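Local coordinates for protein O-phospho-L-seryl-tRNA:Cys-tRNA synthase (PDB 5X6B) that probably converts O-phosphoseryl-tRNA(Cys) into cysteinyl-tRNA(Cys), using a covalently held pyridoxal phosphate cofactor, at residues Ile197-Val202 with Asn210-Val215; Lys126-His131 with Gly264-Ser269; Asp106-Lys109 with Cys115-Pro118; Pro118-Arg123 with Leu291-Arg296; Arg325-Glu330 with Met392-Leu397. All coordinates share one frame; numbering follows the deposited sequence.

Interaction 1: Ile197-Val202 with Asn210-Val215; sequences ILLTHV and NDAKKV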
# COMPACT_ATOMS: atom_id res chain seq x y z
N ILE B 197 -29.82 -9.15 -5.35
CA ILE B 197 -30.26 -8.56 -4.09
C ILE B 197 -29.06 -8.03 -3.31
O ILE B 197 -28.09 -8.74 -3.07
CB ILE B 197 -31.03 -9.58 -3.24
CG1 ILE B 197 -32.24 -10.10 -4.01
CG2 ILE B 197 -31.47 -8.96 -1.93
CD1 ILE B 197 -32.95 -11.22 -3.31
N LEU B 198 -29.15 -6.76 -2.90
CA LEU B 198 -28.03 -6.09 -2.25
C LEU B 198 -28.43 -5.52 -0.88
O LEU B 198 -29.43 -4.83 -0.76
CB LEU B 198 -27.49 -4.97 -3.15
CG LEU B 198 -26.22 -4.22 -2.76
CD1 LEU B 198 -25.44 -3.83 -4.01
CD2 LEU B 198 -26.52 -2.98 -1.93
N LEU B 199 -27.63 -5.82 0.14
CA LEU B 199 -27.87 -5.26 1.47
C LEU B 199 -26.64 -4.54 2.01
O LEU B 199 -25.58 -5.14 2.19
CB LEU B 199 -28.29 -6.36 2.45
CG LEU B 199 -28.44 -5.92 3.91
CD1 LEU B 199 -29.52 -4.85 4.05
CD2 LEU B 199 -28.74 -7.11 4.81
N THR B 200 -26.79 -3.24 2.25
CA THR B 200 -25.74 -2.47 2.90
C THR B 200 -25.69 -2.88 4.37
O THR B 200 -26.53 -2.46 5.17
CB THR B 200 -25.99 -0.96 2.79
OG1 THR B 200 -26.11 -0.60 1.41
CG2 THR B 200 -24.84 -0.18 3.40
N HIS B 201 -24.71 -3.71 4.71
CA HIS B 201 -24.65 -4.34 6.04
C HIS B 201 -24.63 -3.31 7.17
O HIS B 201 -25.32 -3.47 8.18
CB HIS B 201 -23.42 -5.24 6.15
CG HIS B 201 -23.52 -6.25 7.24
ND1 HIS B 201 -22.49 -7.11 7.55
CD2 HIS B 201 -24.53 -6.55 8.09
CE1 HIS B 201 -22.85 -7.89 8.55
NE2 HIS B 201 -24.09 -7.57 8.90
N VAL B 202 -23.84 -2.25 6.98
CA VAL B 202 -23.93 -1.06 7.81
C VAL B 202 -23.90 0.15 6.88
O VAL B 202 -22.95 0.34 6.12
CB VAL B 202 -22.78 -0.97 8.85
CG1 VAL B 202 -22.66 0.45 9.39
CG2 VAL B 202 -23.02 -1.93 9.99
N ASN B 210 -27.51 -4.48 10.32
CA ASN B 210 -28.70 -5.16 9.81
C ASN B 210 -28.57 -6.67 9.90
O ASN B 210 -27.48 -7.22 9.70
CB ASN B 210 -28.97 -4.73 8.36
CG ASN B 210 -29.34 -3.27 8.23
OD1 ASN B 210 -28.59 -2.47 7.68
ND2 ASN B 210 -30.52 -2.91 8.73
N ASP B 211 -29.66 -7.35 10.22
CA ASP B 211 -29.65 -8.81 10.32
C ASP B 211 -29.58 -9.43 8.92
O ASP B 211 -30.61 -9.74 8.32
CB ASP B 211 -30.88 -9.32 11.07
CG ASP B 211 -30.78 -10.79 11.41
OD1 ASP B 211 -29.69 -11.37 11.26
OD2 ASP B 211 -31.80 -11.38 11.85
N ALA B 212 -28.37 -9.62 8.43
CA ALA B 212 -28.14 -10.07 7.05
C ALA B 212 -28.76 -11.43 6.74
O ALA B 212 -29.07 -11.71 5.58
CB ALA B 212 -26.64 -10.10 6.75
N LYS B 213 -28.93 -12.26 7.76
CA LYS B 213 -29.41 -13.62 7.55
C LYS B 213 -30.83 -13.63 6.99
O LYS B 213 -31.18 -14.48 6.18
CB LYS B 213 -29.36 -14.42 8.85
CG LYS B 213 -29.65 -15.90 8.67
CD LYS B 213 -29.40 -16.69 9.94
CE LYS B 213 -29.55 -18.18 9.71
NZ LYS B 213 -29.26 -18.97 10.94
N LYS B 214 -31.63 -12.67 7.43
CA LYS B 214 -33.02 -12.58 7.01
C LYS B 214 -33.13 -12.28 5.52
O LYS B 214 -33.89 -12.92 4.80
CB LYS B 214 -33.77 -11.52 7.82
CG LYS B 214 -34.60 -12.10 8.98
CD LYS B 214 -35.34 -13.37 8.57
CE LYS B 214 -36.50 -13.69 9.51
NZ LYS B 214 -37.01 -15.07 9.31
N VAL B 215 -32.35 -11.31 5.05
CA VAL B 215 -32.33 -10.98 3.63
C VAL B 215 -31.72 -12.14 2.85
O VAL B 215 -32.07 -12.39 1.70
CB VAL B 215 -31.54 -9.69 3.35
CG1 VAL B 215 -31.63 -9.32 1.88
CG2 VAL B 215 -32.08 -8.55 4.21
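The carbonyl oxygen of His201 lies 3.2 Å from Asn210 N, where the chain entering helix 212-221 comes back alongside the end of strand 194-200. The two segments form the first half of a beta-alpha-beta unit completed by strand 226-229, within the large mixed sheet expected of a fold-type I pyridoxal phosphate enzyme. The His201 imidazole turns to the same residue: with CG anti to the backbone N (chi1 -160°), the ring reaches toward the helix start, and the backbone oxygen of Asn210 (O) sits in the ring plane at its edge, 3.4 Å from His201 CD2. ND1 of this ring is hydrogen-bonded to Thr233, in the loop that follows strand 226-229.

Toward the start of the strand segment the contact is apolar. Leu199 sends CD2 between two helix residues, 3.8 Å from Ala212 CA and 3.7 Å from Val215 CG2. Tyr180 and Phe226 touch both Leu199 and Val215 and extend this buried core between helix and sheet. Two residues earlier on the same strand, Ile197 keeps CG1 beside its backbone N (chi1 -58°) and turns the branch opposite that N to the helix: CG2 meets Val215 CG1 at 3.8 Å.

Interaction 2: Lys126-His131 with Gly264-Ser269; sequences KFIVMH and GILAFS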
# COMPACT_ATOMS: atom_id res chain seq x y z
N LYS B 126 -18.60 -4.44 -6.29
CA LYS B 126 -20.01 -4.39 -6.63
C LYS B 126 -20.18 -4.40 -8.14
O LYS B 126 -20.96 -5.19 -8.68
CB LYS B 126 -20.68 -3.14 -6.06
CG LYS B 126 -20.71 -3.04 -4.55
CD LYS B 126 -21.24 -1.67 -4.16
CE LYS B 126 -21.18 -1.44 -2.68
NZ LYS B 126 -21.60 -0.04 -2.37
N PHE B 127 -19.46 -3.51 -8.80
CA PHE B 127 -19.53 -3.39 -10.25
C PHE B 127 -19.20 -4.70 -10.93
O PHE B 127 -19.84 -5.07 -11.92
CB PHE B 127 -18.59 -2.30 -10.76
CG PHE B 127 -18.56 -2.20 -12.25
CD1 PHE B 127 -19.68 -1.78 -12.95
CD2 PHE B 127 -17.42 -2.54 -12.95
CE1 PHE B 127 -19.66 -1.70 -14.33
CE2 PHE B 127 -17.39 -2.45 -14.33
CZ PHE B 127 -18.51 -2.03 -15.02
N ILE B 128 -18.23 -5.42 -10.39
CA ILE B 128 -17.81 -6.70 -10.95
C ILE B 128 -18.95 -7.72 -10.96
O ILE B 128 -19.23 -8.33 -11.99
CB ILE B 128 -16.61 -7.29 -10.19
CG1 ILE B 128 -15.33 -6.58 -10.61
CG2 ILE B 128 -16.47 -8.78 -10.47
CD1 ILE B 128 -14.15 -6.91 -9.76
N VAL B 129 -19.62 -7.89 -9.82
CA VAL B 129 -20.70 -8.87 -9.76
C VAL B 129 -21.93 -8.37 -10.54
O VAL B 129 -22.65 -9.17 -11.13
CB VAL B 129 -21.11 -9.20 -8.30
CG1 VAL B 129 -19.94 -9.81 -7.55
CG2 VAL B 129 -21.63 -7.97 -7.57
N MET B 130 -22.14 -7.06 -10.56
CA MET B 130 -23.23 -6.48 -11.33
C MET B 130 -22.99 -6.67 -12.82
O MET B 130 -23.93 -6.70 -13.62
CB MET B 130 -23.39 -4.99 -11.02
CG MET B 130 -24.07 -4.69 -9.71
SD MET B 130 -24.27 -2.90 -9.51
CE MET B 130 -24.97 -2.82 -7.86
N HIS B 131 -21.72 -6.80 -13.19
CA HIS B 131 -21.34 -6.85 -14.60
C HIS B 131 -21.22 -8.29 -15.09
O HIS B 131 -21.43 -8.56 -16.28
CB HIS B 131 -20.01 -6.11 -14.80
CG HIS B 131 -19.61 -5.97 -16.23
ND1 HIS B 131 -18.82 -6.89 -16.88
CD2 HIS B 131 -19.89 -5.01 -17.14
CE1 HIS B 131 -18.63 -6.50 -18.13
NE2 HIS B 131 -19.27 -5.36 -18.31
N GLY B 264 -9.57 -3.59 -1.58
CA GLY B 264 -10.80 -4.19 -1.09
C GLY B 264 -10.81 -5.68 -1.39
O GLY B 264 -9.86 -6.21 -1.96
N ILE B 265 -11.88 -6.35 -1.00
CA ILE B 265 -12.00 -7.78 -1.21
C ILE B 265 -13.37 -8.12 -1.77
O ILE B 265 -14.37 -7.55 -1.36
CB ILE B 265 -11.76 -8.57 0.10
CG1 ILE B 265 -10.32 -8.39 0.57
CG2 ILE B 265 -12.04 -10.05 -0.09
CD1 ILE B 265 -9.30 -8.96 -0.39
N LEU B 266 -13.40 -9.03 -2.74
CA LEU B 266 -14.65 -9.62 -3.19
C LEU B 266 -14.62 -11.10 -2.86
O LEU B 266 -13.80 -11.85 -3.38
CB LEU B 266 -14.86 -9.40 -4.69
CG LEU B 266 -16.07 -10.09 -5.33
CD1 LEU B 266 -17.37 -9.67 -4.65
CD2 LEU B 266 -16.14 -9.79 -6.82
N ALA B 267 -15.51 -11.52 -1.96
CA ALA B 267 -15.62 -12.92 -1.61
C ALA B 267 -16.88 -13.49 -2.25
O ALA B 267 -17.88 -12.79 -2.38
CB ALA B 267 -15.64 -13.11 -0.11
N PHE B 268 -16.83 -14.76 -2.64
CA PHE B 268 -17.94 -15.36 -3.36
C PHE B 268 -17.94 -16.89 -3.29
O PHE B 268 -16.90 -17.51 -3.06
CB PHE B 268 -17.93 -14.91 -4.83
CG PHE B 268 -16.63 -15.17 -5.54
CD1 PHE B 268 -16.42 -16.36 -6.22
CD2 PHE B 268 -15.62 -14.21 -5.55
CE1 PHE B 268 -15.23 -16.60 -6.88
CE2 PHE B 268 -14.43 -14.45 -6.21
CZ PHE B 268 -14.23 -15.64 -6.88
N SER B 269 -19.12 -17.47 -3.49
CA SER B 269 -19.28 -18.92 -3.45
C SER B 269 -18.77 -19.58 -4.73
O SER B 269 -18.75 -18.95 -5.79
CB SER B 269 -20.75 -19.28 -3.25
OG SER B 269 -21.54 -18.82 -4.33
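Leu266 and Val129 face each other across a helix-on-sheet interface, an elementary unit of the alpha/beta architecture of this large domain. Strand 264-268 runs antiparallel to both of its neighbours, 115-119 and 248-252, and helix 122-132 packs against one face of the sheet they form.

The leucine carries the whole contact on the strand side, and its course can be traced atom by atom. CB leaves the strand toward the helix, yet is itself too far back to touch it. CG stands anti to the backbone N (chi1 174°), which extends the chain outward from the sheet before it forks. Of the two branches, CD1 rests against Val129 CG1 at 3.9 Å. CD2 also lies 3.9 Å from Val129 CG1, so this one methyl is shared by both arms of the fork. CD2 has a second partner on the preceding helical residue, Ile128 CG2, at 3.8 Å. Ile128 offers that methyl because it is the branch anti to its backbone N, while CG1 runs off beside the N.

Other hydrophobic groups close round the same point: Ile276 touches both Ile128 and Val129, and Phe248 and Leu227 lie against Val129. Arg156 of the second subunit packs on Ile128, which places the contact close to the interface with that subunit. Within the helix, Met130 N bonds to Lys126 O at 2.9 Å.

Interaction 3: Asp106-Lys109 with Cys115-Pro118; sequences DIAK and CARP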
# COMPACT_ATOMS: atom_id res chain seq x y z
N ASP B 106 -6.81 -17.25 3.19
CA ASP B 106 -6.98 -16.91 4.60
C ASP B 106 -8.09 -15.88 4.78
O ASP B 106 -8.85 -15.94 5.75
CB ASP B 106 -5.67 -16.38 5.20
CG ASP B 106 -4.62 -17.46 5.31
OD1 ASP B 106 -4.98 -18.66 5.26
OD2 ASP B 106 -3.42 -17.12 5.46
N ILE B 107 -8.19 -14.94 3.85
CA ILE B 107 -9.24 -13.93 3.90
C ILE B 107 -10.59 -14.57 3.57
O ILE B 107 -11.64 -14.05 3.93
CB ILE B 107 -8.95 -12.74 2.94
CG1 ILE B 107 -9.80 -11.53 3.31
CG2 ILE B 107 -9.20 -13.13 1.51
CD1 ILE B 107 -9.45 -10.94 4.66
N ALA B 108 -10.54 -15.72 2.90
CA ALA B 108 -11.75 -16.46 2.59
C ALA B 108 -12.27 -17.18 3.83
O ALA B 108 -13.46 -17.10 4.14
CB ALA B 108 -11.49 -17.45 1.46
N LYS B 109 -11.38 -17.87 4.53
CA LYS B 109 -11.74 -18.53 5.78
C LYS B 109 -12.25 -17.51 6.78
O LYS B 109 -13.24 -17.74 7.47
CB LYS B 109 -10.54 -19.28 6.37
CG LYS B 109 -10.04 -20.46 5.56
CD LYS B 109 -8.91 -21.17 6.30
CE LYS B 109 -8.38 -22.36 5.51
NZ LYS B 109 -7.26 -23.04 6.22
N CYS B 115 -14.48 -18.46 -1.92
CA CYS B 115 -13.42 -17.84 -2.71
C CYS B 115 -13.30 -16.36 -2.39
O CYS B 115 -14.19 -15.78 -1.78
CB CYS B 115 -13.69 -18.03 -4.20
SG CYS B 115 -14.30 -19.66 -4.69
N ALA B 116 -12.20 -15.76 -2.83
CA ALA B 116 -11.98 -14.33 -2.64
C ALA B 116 -11.09 -13.76 -3.74
O ALA B 116 -10.24 -14.46 -4.29
CB ALA B 116 -11.38 -14.05 -1.27
N ARG B 117 -11.28 -12.48 -4.06
CA ARG B 117 -10.43 -11.79 -5.03
C ARG B 117 -10.13 -10.37 -4.55
O ARG B 117 -10.98 -9.71 -3.96
CB ARG B 117 -11.10 -11.74 -6.41
CG ARG B 117 -11.09 -13.07 -7.16
CD ARG B 117 -9.69 -13.49 -7.55
NE ARG B 117 -9.66 -14.70 -8.37
CZ ARG B 117 -9.56 -15.94 -7.89
NH1 ARG B 117 -9.47 -16.15 -6.58
NH2 ARG B 117 -9.54 -16.97 -8.71
N PRO B 118 -8.90 -9.90 -4.81
CA PRO B 118 -8.52 -8.52 -4.48
C PRO B 118 -9.13 -7.53 -5.45
O PRO B 118 -9.20 -7.80 -6.65
CB PRO B 118 -7.00 -8.54 -4.61
CG PRO B 118 -6.73 -9.61 -5.61
CD PRO B 118 -7.77 -10.66 -5.37
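Ala108 on the helix and Ala116 on the strand bring the two backbones closest, their CA atoms 5.7 Å apart. Small side chains make such proximity possible, because only methyl groups stand between the main chains. The strand's alternation then sorts its residues: Ala116 is directed at the helix, whereas Cys115 and Arg117 on either side of it are directed away.

The Ala116 methyl is the focus. Ile107 CG2 approaches it to 3.7 Å. Ala108 CB is 4.4 Å from Ala116 CB and equally far from the Cys115 carbonyl carbon. In Ile107 the longer branch, CG1, is anti to the backbone N (chi1 -163°) and carries CD1 off from the strand, leaving the short CG2 to do the touching. This is a helix-turn-strand unit: helix 100-111 is followed after a few residues by strand 115-119, one of the two edge strands of the mixed sheet within this chain, and the helix lies back against the strand it leads into. Strand 264-268 pairs with 115-119 on its inner side.

On the side directed away from the helix, Arg117 folds back along its own strand, bent at chi2. Its NH1 donates to Ala116 O at 2.9 Å, with an N-H...O angle of 150° and the donor tilted 31° from the carbonyl plane. NH2 of the same guanidinium forms a salt bridge with Glu287. At the far side of the helix, Asp106 OD2 is hydrogen-bonded to Tyr44 OH of the second subunit.

Interaction 4: Pro118-Arg123 with Leu291-Arg296; sequences PTHGAR and LGCTSR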
# COMPACT_ATOMS: atom_id res chain seq x y z
N PRO B 118 -8.90 -9.90 -4.81
CA PRO B 118 -8.52 -8.52 -4.48
C PRO B 118 -9.13 -7.53 -5.45
O PRO B 118 -9.20 -7.80 -6.65
CB PRO B 118 -7.00 -8.54 -4.61
CG PRO B 118 -6.73 -9.61 -5.61
CD PRO B 118 -7.77 -10.66 -5.37
N THR B 119 -9.57 -6.38 -4.93
CA THR B 119 -10.18 -5.34 -5.75
C THR B 119 -9.60 -3.98 -5.39
O THR B 119 -8.83 -3.85 -4.45
CB THR B 119 -11.71 -5.29 -5.57
OG1 THR B 119 -12.01 -5.03 -4.19
CG2 THR B 119 -12.34 -6.61 -5.98
N HIS B 120 -9.99 -2.96 -6.16
CA HIS B 120 -9.60 -1.59 -5.86
C HIS B 120 -10.57 -0.96 -4.86
O HIS B 120 -10.63 0.26 -4.73
CB HIS B 120 -9.55 -0.75 -7.14
CG HIS B 120 -8.59 -1.26 -8.17
ND1 HIS B 120 -7.25 -1.46 -7.90
CD2 HIS B 120 -8.76 -1.59 -9.46
CE1 HIS B 120 -6.65 -1.90 -8.99
NE2 HIS B 120 -7.54 -1.99 -9.96
N GLY B 121 -11.32 -1.80 -4.16
CA GLY B 121 -12.30 -1.31 -3.21
C GLY B 121 -13.65 -2.00 -3.30
O GLY B 121 -13.85 -2.91 -4.12
N ALA B 122 -14.58 -1.57 -2.46
CA ALA B 122 -15.93 -2.14 -2.44
C ALA B 122 -16.73 -1.71 -3.67
O ALA B 122 -17.60 -2.45 -4.13
CB ALA B 122 -16.65 -1.73 -1.16
N ARG B 123 -16.44 -0.52 -4.19
CA ARG B 123 -17.00 -0.05 -5.45
C ARG B 123 -16.84 -1.09 -6.54
O ARG B 123 -17.81 -1.62 -7.08
CB ARG B 123 -16.33 1.25 -5.89
CG ARG B 123 -16.67 2.48 -5.06
CD ARG B 123 -15.63 3.58 -5.28
NE ARG B 123 -15.98 4.83 -4.62
CZ ARG B 123 -15.67 5.13 -3.36
NH1 ARG B 123 -15.00 4.26 -2.61
NH2 ARG B 123 -16.02 6.29 -2.84
N LEU B 291 -9.47 -7.19 -15.13
CA LEU B 291 -8.66 -6.69 -16.24
C LEU B 291 -7.32 -7.42 -16.20
O LEU B 291 -6.28 -6.85 -16.51
CB LEU B 291 -8.47 -5.17 -16.17
CG LEU B 291 -9.69 -4.34 -16.57
CD1 LEU B 291 -9.38 -2.85 -16.52
CD2 LEU B 291 -10.18 -4.74 -17.95
N GLY B 292 -7.39 -8.69 -15.79
CA GLY B 292 -6.23 -9.56 -15.69
C GLY B 292 -5.19 -9.10 -14.68
O GLY B 292 -4.12 -9.70 -14.58
N CYS B 293 -5.51 -8.06 -13.92
CA CYS B 293 -4.49 -7.35 -13.17
C CYS B 293 -3.90 -8.16 -12.03
O CYS B 293 -4.62 -8.76 -11.22
CB CYS B 293 -5.02 -6.01 -12.64
SG CYS B 293 -5.98 -6.05 -11.10
N THR B 294 -2.58 -8.19 -12.00
CA THR B 294 -1.81 -8.69 -10.87
C THR B 294 -2.06 -7.83 -9.63
O THR B 294 -1.10 -7.44 -8.97
CB THR B 294 -0.30 -8.68 -11.19
OG1 THR B 294 -0.00 -7.55 -12.02
CG2 THR B 294 0.11 -9.95 -11.92
N SER B 295 -3.34 -7.58 -9.31
CA SER B 295 -3.81 -6.50 -8.41
C SER B 295 -2.69 -5.94 -7.54
O SER B 295 -2.27 -6.54 -6.55
CB SER B 295 -4.97 -6.98 -7.55
OG SER B 295 -6.21 -6.69 -8.18
N ARG B 296 -2.24 -4.76 -7.94
CA ARG B 296 -0.84 -4.40 -7.85
C ARG B 296 -0.43 -3.51 -6.69
O ARG B 296 -1.26 -2.88 -6.03
CB ARG B 296 -0.43 -3.73 -9.16
CG ARG B 296 -0.73 -4.57 -10.38
CD ARG B 296 -1.17 -3.72 -11.56
NE ARG B 296 -2.51 -3.18 -11.38
CZ ARG B 296 -3.08 -2.33 -12.23
NH1 ARG B 296 -2.42 -1.92 -13.30
NH2 ARG B 296 -4.31 -1.88 -12.01
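The imidazole of His120 and the guanidinium of Arg296 meet at their edges, with their planes 49° apart. Arg296 NH2 lies near the plane of the ring, 3.8 Å from both His120 CE1 and His120 NE2, and His120 CE1 in turn lies in the guanidinium plane. Cys293 SG approaches the ring obliquely, 5.2 Å from the centroid of His120, and the imidazole of His120 of the second subunit also meets it. A shared carboxylate probably accounts for the approach: Glu124 OE2 of the second subunit accepts a hydrogen bond from His120 NE2 and forms a salt bridge with Arg296 NH2. Bends at chi2 and chi3 curl the arginine chain round to this meeting place.

A second patch is carried by carbon atoms, Pro118 CG lying 3.7 Å from Ser295 CB, with Ser295 OG 3.5 Å from Pro118 O. The CA atoms of this pair are the nearest across the segments, 6.5 Å apart.

Between Pro118 and the following helix the chain turns sharply. Thr119 OG1 donates to Gly121 O at 2.8 Å, coming from above the carbonyl plane, 44° out of it. Gly121 occupies the N-cap, with a positive phi that suits glycine. Just beyond it, the backbone N atoms of Ala122 and Arg123 hydrogen-bond to the phosphate of the pyridoxal-lysine at position 255, while Arg296 NH1 makes a weak bond to the cofactor-bearing side chain of the second subunit. Phosphate binding at a helix start, beside residues from a partner subunit, is typical of the active site of fold-type I pyridoxal phosphate enzymes.

Interaction 5: Arg325-Glu330 with Met392-Leu397; sequences RYVVDE and MSVYGL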
# COMPACT_ATOMS: atom_id res chain seq x y z
N ARG B 325 -20.42 4.09 22.68
CA ARG B 325 -21.57 4.33 23.54
C ARG B 325 -21.25 5.32 24.65
O ARG B 325 -22.13 6.06 25.09
CB ARG B 325 -22.09 3.02 24.12
CG ARG B 325 -22.64 2.10 23.05
CD ARG B 325 -23.21 0.82 23.61
NE ARG B 325 -23.62 -0.07 22.54
CZ ARG B 325 -24.10 -1.30 22.72
NH1 ARG B 325 -24.24 -1.79 23.94
NH2 ARG B 325 -24.45 -2.03 21.67
N TYR B 326 -19.99 5.33 25.09
CA TYR B 326 -19.54 6.33 26.05
C TYR B 326 -19.71 7.73 25.47
O TYR B 326 -20.16 8.65 26.16
CB TYR B 326 -18.08 6.11 26.44
CG TYR B 326 -17.49 7.24 27.26
CD1 TYR B 326 -17.74 7.35 28.62
CD2 TYR B 326 -16.70 8.21 26.66
CE1 TYR B 326 -17.21 8.38 29.36
CE2 TYR B 326 -16.16 9.25 27.40
CZ TYR B 326 -16.41 9.33 28.74
OH TYR B 326 -15.88 10.36 29.47
N VAL B 327 -19.35 7.89 24.20
CA VAL B 327 -19.48 9.17 23.51
C VAL B 327 -20.94 9.59 23.38
O VAL B 327 -21.29 10.74 23.67
CB VAL B 327 -18.83 9.11 22.11
CG1 VAL B 327 -19.13 10.38 21.33
CG2 VAL B 327 -17.32 8.89 22.23
N VAL B 328 -21.79 8.66 22.94
CA VAL B 328 -23.22 8.95 22.78
C VAL B 328 -23.86 9.36 24.11
O VAL B 328 -24.49 10.41 24.20
CB VAL B 328 -23.99 7.74 22.20
CG1 VAL B 328 -25.49 7.94 22.37
CG2 VAL B 328 -23.64 7.55 20.73
N ASP B 329 -23.68 8.52 25.13
CA ASP B 329 -24.28 8.79 26.44
C ASP B 329 -23.82 10.13 27.00
O ASP B 329 -24.56 10.81 27.70
CB ASP B 329 -23.93 7.67 27.43
CG ASP B 329 -24.53 6.33 27.04
OD1 ASP B 329 -25.47 6.30 26.22
OD2 ASP B 329 -24.06 5.30 27.57
N GLU B 330 -22.60 10.51 26.66
CA GLU B 330 -21.98 11.69 27.25
C GLU B 330 -22.36 12.98 26.53
O GLU B 330 -22.62 14.00 27.16
CB GLU B 330 -20.46 11.52 27.28
CG GLU B 330 -19.76 12.38 28.30
CD GLU B 330 -20.03 11.96 29.73
OE1 GLU B 330 -20.37 10.78 29.96
OE2 GLU B 330 -19.91 12.82 30.62
N MET B 392 -19.37 11.39 13.31
CA MET B 392 -18.07 11.14 13.91
C MET B 392 -17.91 9.68 14.30
O MET B 392 -18.88 8.92 14.40
CB MET B 392 -17.87 12.02 15.14
CG MET B 392 -19.05 12.02 16.10
SD MET B 392 -18.72 12.98 17.59
CE MET B 392 -17.52 11.94 18.40
N SER B 393 -16.66 9.29 14.51
CA SER B 393 -16.34 7.97 15.03
C SER B 393 -15.07 8.11 15.86
O SER B 393 -14.17 8.88 15.51
CB SER B 393 -16.16 6.96 13.89
OG SER B 393 -15.89 5.66 14.39
N VAL B 394 -15.01 7.39 16.97
CA VAL B 394 -13.81 7.39 17.80
C VAL B 394 -13.19 6.01 17.73
O VAL B 394 -12.36 5.65 18.56
CB VAL B 394 -14.10 7.78 19.27
CG1 VAL B 394 -14.73 9.17 19.33
CG2 VAL B 394 -15.00 6.74 19.95
N TYR B 395 -13.60 5.24 16.73
CA TYR B 395 -13.04 3.92 16.51
C TYR B 395 -11.52 3.98 16.43
O TYR B 395 -10.95 4.85 15.77
CB TYR B 395 -13.59 3.29 15.23
CG TYR B 395 -13.05 1.89 15.00
CD1 TYR B 395 -13.70 0.79 15.52
CD2 TYR B 395 -11.87 1.69 14.29
CE1 TYR B 395 -13.20 -0.49 15.33
CE2 TYR B 395 -11.37 0.42 14.09
CZ TYR B 395 -12.04 -0.66 14.62
OH TYR B 395 -11.55 -1.93 14.42
N GLY B 396 -10.86 3.05 17.12
CA GLY B 396 -9.42 2.95 17.05
C GLY B 396 -8.68 3.95 17.92
O GLY B 396 -7.46 3.84 18.08
N LEU B 397 -9.39 4.93 18.47
CA LEU B 397 -8.77 5.89 19.37
C LEU B 397 -8.44 5.27 20.73
O LEU B 397 -9.14 4.37 21.20
CB LEU B 397 -9.67 7.10 19.58
CG LEU B 397 -9.78 8.09 18.42
CD1 LEU B 397 -10.72 9.23 18.79
CD2 LEU B 397 -8.41 8.61 18.06
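Apolar packing accounts for the whole meeting of the two segments, and a single helix residue, Val327, supplies one side of it. Its two methyls divide the work. CG1, anti to the backbone N (chi1 173°), meets Met392 CE at 3.7 Å; the methionine reaches it by a bend at its last torsion (chi3 -70°), which swings the terminal methyl round toward the helix. CG2 points at Val394, tip to tip, and stands 3.9 Å from Val394 CG1 and equally far from Val394 CG2, facing the fork of the second valine. Ile349 and Val402 also touch Val327, so strand, helix and loop converge on this one buried side chain.

The setting is an alpha/beta layer separate from the large seven-stranded sheet: helix 317-331 packs beside the small antiparallel sheet of strands 337-338, 349-352 and 389-392, and the contact lies where the last of these strands runs out into the loop before helix 399-415.

Hydrogen bonding shapes that loop from within. Tyr395 N donates to Ser393 OG at 3.3 Å with an angle of 161°, an ST turn, and Ser393 OG is further bonded to Asp347. Overlapping this is a type II beta turn from Val394 to Leu397, closed by Leu397 N to Val394 O at 3.1 Å, with Gly396 in its third position at positive phi.

Charged and polar groups tie the turn to the helix at a distance from the valines: Gly396 N bonds to Glu320, and Leu397 O accepts from Lys323 NZ.

How the interactions relate
Four of the contacts are built on one seven-stranded sheet. Interactions 2, 3 and 4 cluster at one end, their centres 10 to 13 Å apart. Strands 115-119 and 264-268 pair there, with Leu266 O 2.7 Å from Arg117 N and Gly264 O 3.0 Å from Thr119 N. Interactions 3 and 4 share Pro118, and helix 122-132, whose start holds the cofactor phosphate in interaction 4, packs on the sheet in interaction 2. Interaction 1 adjoins interaction 2 through Leu198 CD1 and Met130 CE, 4.0 Å apart. Interaction 4 comes nearest the bound nucleic acid, about 7 Å between closest atoms. The centres of interactions 4 and 5 are about 33 Å apart, so interaction 5 stands well away from the cofactor site.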